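Local coordinates for uncharacterized conserved protein YndB, AHSA1/START domain (Micromonospora chersina, PDB 6V04) that is of unknown function but, as a protein of two START/Bet v1-like domains encoded in the dynemicin biosynthetic locus, probably takes part in making that enediyne, at residues W147-G153 with V240-H246. Numbering follows the deposited sequence.
Sequences WRQEIDG and VSHQGWH. With MG (magnesium ion), chain C.
Ile151 and Trp245 meet where the outermost strand 151-157 of the second START/Bet v1-like sheet and its antiparallel neighbour 236-243 run out into loops, a case of an indole folding back over the end of a ladder. Within the ladder, Ile151 and His242 form a hydrogen-bonded pair, with His242 N reaching Ile151 O at 2.9 Å, and Gly153 pairs likewise with Val240. Trp245 NE1 donates to His242 O at 3.0 Å, coming from above the carbonyl plane, while Ile151 N approaches the same oxygen from the other face, so one acceptor is gripped twice. The bond is consistent with the indole's setting: Trp245 CZ2 stands over the centre of the His242 ring, itself hydrogen-bonded to Trp266, and Ile151 CD1 lies 3.5 Å from Trp245 NE1. At the indole edge, next to NE1, Gln149 O lies in plane, 3.3 Å from Trp245 CD1, and a water bridges the backbones from that oxygen to Gly244 N. Trp147 crosses Trp245 at about a right angle, Trp147 CZ3 resting 3.7 Å from Trp245 CB, and Trp147 NE1 is hydrogen-bonded to Asp252 at the start of helix 252-277. An alanine in place of Trp245 would probably leave Ile151 CD1 and the His242 ring without their packing partner and His242 O with one donor fewer. Farther out, Gln149 lays its amide over one face of the His246 imidazole, the planes 22° apart. With Gln149 CG set between backbone N and carbonyl carbon (chi1 66°) and the chain then extended, Gln149 OE1 reaches the magnesium ion at 2.0 Å. The chemistry thus divides: aromatic packing and a doubly used carbonyl probably hold the strand ends together on the buried side, whereas the stacked amide probably helps steady a metal ligand.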
loop_
_atom_site.group_PDB
_atom_site.type_symbol
_atom_site.label_atom_id
_atom_site.label_comp_id
_atom_site.label_asym_id
_atom_site.label_seq_id
_atom_site.Cartn_x
_atom_site.Cartn_y
_atom_site.Cartn_z
ATOM N N TRP A 147 0.567 11.390 -5.282
ATOM C CA TRP A 147 -0.260 10.196 -5.343
ATOM C C TRP A 147 0.485 9.115 -6.113
ATOM O O TRP A 147 1.206 9.398 -7.072
ATOM C CB TRP A 147 -1.641 10.517 -5.955
ATOM C CG TRP A 147 -1.665 10.966 -7.387
ATOM C CD1 TRP A 147 -1.535 12.253 -7.859
ATOM C CD2 TRP A 147 -1.907 10.148 -8.534
ATOM N NE1 TRP A 147 -1.653 12.264 -9.227
ATOM C CE2 TRP A 147 -1.879 10.983 -9.664
ATOM C CE3 TRP A 147 -2.129 8.780 -8.715
ATOM C CZ2 TRP A 147 -2.070 10.498 -10.955
ATOM C CZ3 TRP A 147 -2.295 8.297 -9.982
ATOM C CH2 TRP A 147 -2.282 9.155 -11.097
ATOM N N ARG A 148 0.352 7.882 -5.644
ATOM C CA ARG A 148 1.105 6.775 -6.218
ATOM C C ARG A 148 0.415 6.237 -7.468
ATOM O O ARG A 148 -0.796 5.981 -7.468
ATOM C CB ARG A 148 1.263 5.689 -5.162
ATOM C CG ARG A 148 2.214 4.579 -5.546
ATOM C CD ARG A 148 2.706 3.816 -4.341
ATOM N NE ARG A 148 1.644 3.069 -3.697
ATOM C CZ ARG A 148 1.373 1.787 -3.929
ATOM N NH1 ARG A 148 0.383 1.202 -3.281
ATOM N NH2 ARG A 148 2.082 1.081 -4.808
ATOM N N GLN A 149 1.202 6.012 -8.524
ATOM C CA GLN A 149 0.609 5.723 -9.825
ATOM C C GLN A 149 -0.096 4.379 -9.898
ATOM O O GLN A 149 -0.931 4.196 -10.791
ATOM C CB GLN A 149 1.664 5.793 -10.922
ATOM C CG GLN A 149 2.741 4.728 -10.857
ATOM C CD GLN A 149 3.895 5.033 -11.797
ATOM O OE1 GLN A 149 4.521 6.095 -11.717
ATOM N NE2 GLN A 149 4.178 4.105 -12.699
ATOM N N GLU A 150 0.227 3.423 -9.031
ATOM C CA GLU A 150 -0.415 2.113 -9.044
ATOM C C GLU A 150 -1.049 1.845 -7.688
ATOM O O GLU A 150 -0.631 2.416 -6.671
ATOM C CB GLU A 150 0.570 0.990 -9.398
ATOM C CG GLU A 150 1.916 1.075 -8.728
ATOM C CD GLU A 150 2.909 0.128 -9.369
ATOM O OE1 GLU A 150 2.717 -1.098 -9.246
ATOM O OE2 GLU A 150 3.858 0.611 -10.022
ATOM N N ILE A 151 -2.127 1.046 -7.710
ATOM C CA ILE A 151 -2.818 0.558 -6.520
ATOM C C ILE A 151 -2.376 -0.872 -6.279
ATOM O O ILE A 151 -2.319 -1.674 -7.220
ATOM C CB ILE A 151 -4.346 0.596 -6.692
ATOM C CG1 ILE A 151 -4.824 2.027 -6.910
ATOM C CG2 ILE A 151 -5.044 -0.018 -5.497
ATOM C CD1 ILE A 151 -6.277 2.104 -7.339
ATOM N N ASP A 152 -2.090 -1.214 -5.022
ATOM C CA ASP A 152 -1.898 -2.618 -4.685
ATOM C C ASP A 152 -2.327 -2.831 -3.243
ATOM O O ASP A 152 -2.563 -1.888 -2.486
ATOM C CB ASP A 152 -0.466 -3.074 -4.939
ATOM C CG ASP A 152 0.548 -2.094 -4.473
ATOM O OD1 ASP A 152 0.454 -1.681 -3.304
ATOM O OD2 ASP A 152 1.439 -1.741 -5.280
ATOM N N GLY A 153 -2.480 -4.088 -2.882
ATOM C CA GLY A 153 -2.847 -4.423 -1.528
ATOM C C GLY A 153 -2.873 -5.926 -1.411
ATOM O O GLY A 153 -2.872 -6.647 -2.417
ATOM N N VAL A 240 -3.920 -7.807 -4.942
ATOM C CA VAL A 240 -4.465 -7.082 -6.078
ATOM C C VAL A 240 -3.442 -6.063 -6.541
ATOM O O VAL A 240 -2.704 -5.490 -5.733
ATOM C CB VAL A 240 -5.805 -6.391 -5.759
ATOM C CG1 VAL A 240 -5.659 -5.412 -4.608
ATOM C CG2 VAL A 240 -6.323 -5.672 -7.014
ATOM N N SER A 241 -3.381 -5.868 -7.856
ATOM C CA SER A 241 -2.655 -4.769 -8.478
ATOM C C SER A 241 -3.582 -4.135 -9.499
ATOM O O SER A 241 -4.160 -4.846 -10.329
ATOM C CB SER A 241 -1.389 -5.266 -9.167
ATOM O OG SER A 241 -0.735 -4.223 -9.875
ATOM N N HIS A 242 -3.721 -2.812 -9.463
ATOM C CA HIS A 242 -4.568 -2.108 -10.417
ATOM C C HIS A 242 -3.774 -0.921 -10.945
ATOM O O HIS A 242 -3.483 0.017 -10.193
ATOM C CB HIS A 242 -5.872 -1.696 -9.754
ATOM C CG HIS A 242 -6.946 -1.327 -10.718
ATOM N ND1 HIS A 242 -8.264 -1.184 -10.340
ATOM C CD2 HIS A 242 -6.900 -1.071 -12.046
ATOM C CE1 HIS A 242 -8.981 -0.839 -11.392
ATOM N NE2 HIS A 242 -8.181 -0.768 -12.444
ATOM N N GLN A 243 -3.409 -0.980 -12.220
ATOM C CA GLN A 243 -2.456 -0.060 -12.829
ATOM C C GLN A 243 -3.101 0.747 -13.951
ATOM O O GLN A 243 -4.133 0.363 -14.509
ATOM C CB GLN A 243 -1.253 -0.812 -13.402
ATOM C CG GLN A 243 -0.418 -1.526 -12.346
ATOM C CD GLN A 243 0.751 -2.287 -12.939
ATOM O OE1 GLN A 243 0.699 -2.737 -14.078
ATOM N NE2 GLN A 243 1.813 -2.437 -12.160
ATOM N N GLY A 244 -2.434 1.837 -14.321
ATOM C CA GLY A 244 -2.806 2.621 -15.493
ATOM C C GLY A 244 -3.226 4.046 -15.213
ATOM O O GLY A 244 -3.374 4.824 -16.172
ATOM N N TRP A 245 -3.380 4.425 -13.943
ATOM C CA TRP A 245 -3.984 5.706 -13.571
ATOM C C TRP A 245 -3.199 6.882 -14.125
ATOM O O TRP A 245 -3.785 7.912 -14.502
ATOM C CB TRP A 245 -4.070 5.800 -12.043
ATOM C CG TRP A 245 -4.739 4.589 -11.514
ATOM C CD1 TRP A 245 -4.141 3.523 -10.897
ATOM C CD2 TRP A 245 -6.117 4.264 -11.637
ATOM N NE1 TRP A 245 -5.084 2.559 -10.619
ATOM C CE2 TRP A 245 -6.308 3.000 -11.056
ATOM C CE3 TRP A 245 -7.229 4.937 -12.174
ATOM C CZ2 TRP A 245 -7.554 2.378 -11.016
ATOM C CZ3 TRP A 245 -8.460 4.321 -12.123
ATOM C CH2 TRP A 245 -8.624 3.071 -11.541
ATOM N N HIS A 246 -1.886 6.756 -14.177
ATOM C CA HIS A 246 -1.015 7.828 -14.652
ATOM C C HIS A 246 -0.956 7.947 -16.173
ATOM O O HIS A 246 -0.325 8.885 -16.675
ATOM C CB HIS A 246 0.398 7.595 -14.121
ATOM C CG HIS A 246 1.033 6.351 -14.655
ATOM N ND1 HIS A 246 0.480 5.099 -14.478
ATOM C CD2 HIS A 246 2.155 6.168 -15.384
ATOM C CE1 HIS A 246 1.241 4.201 -15.075
ATOM N NE2 HIS A 246 2.263 4.823 -15.632
HETATM MG MG MG C . 6.101 7.111 -12.535
HETATM O O HOH W 1 -0.235 2.327 -12.741
#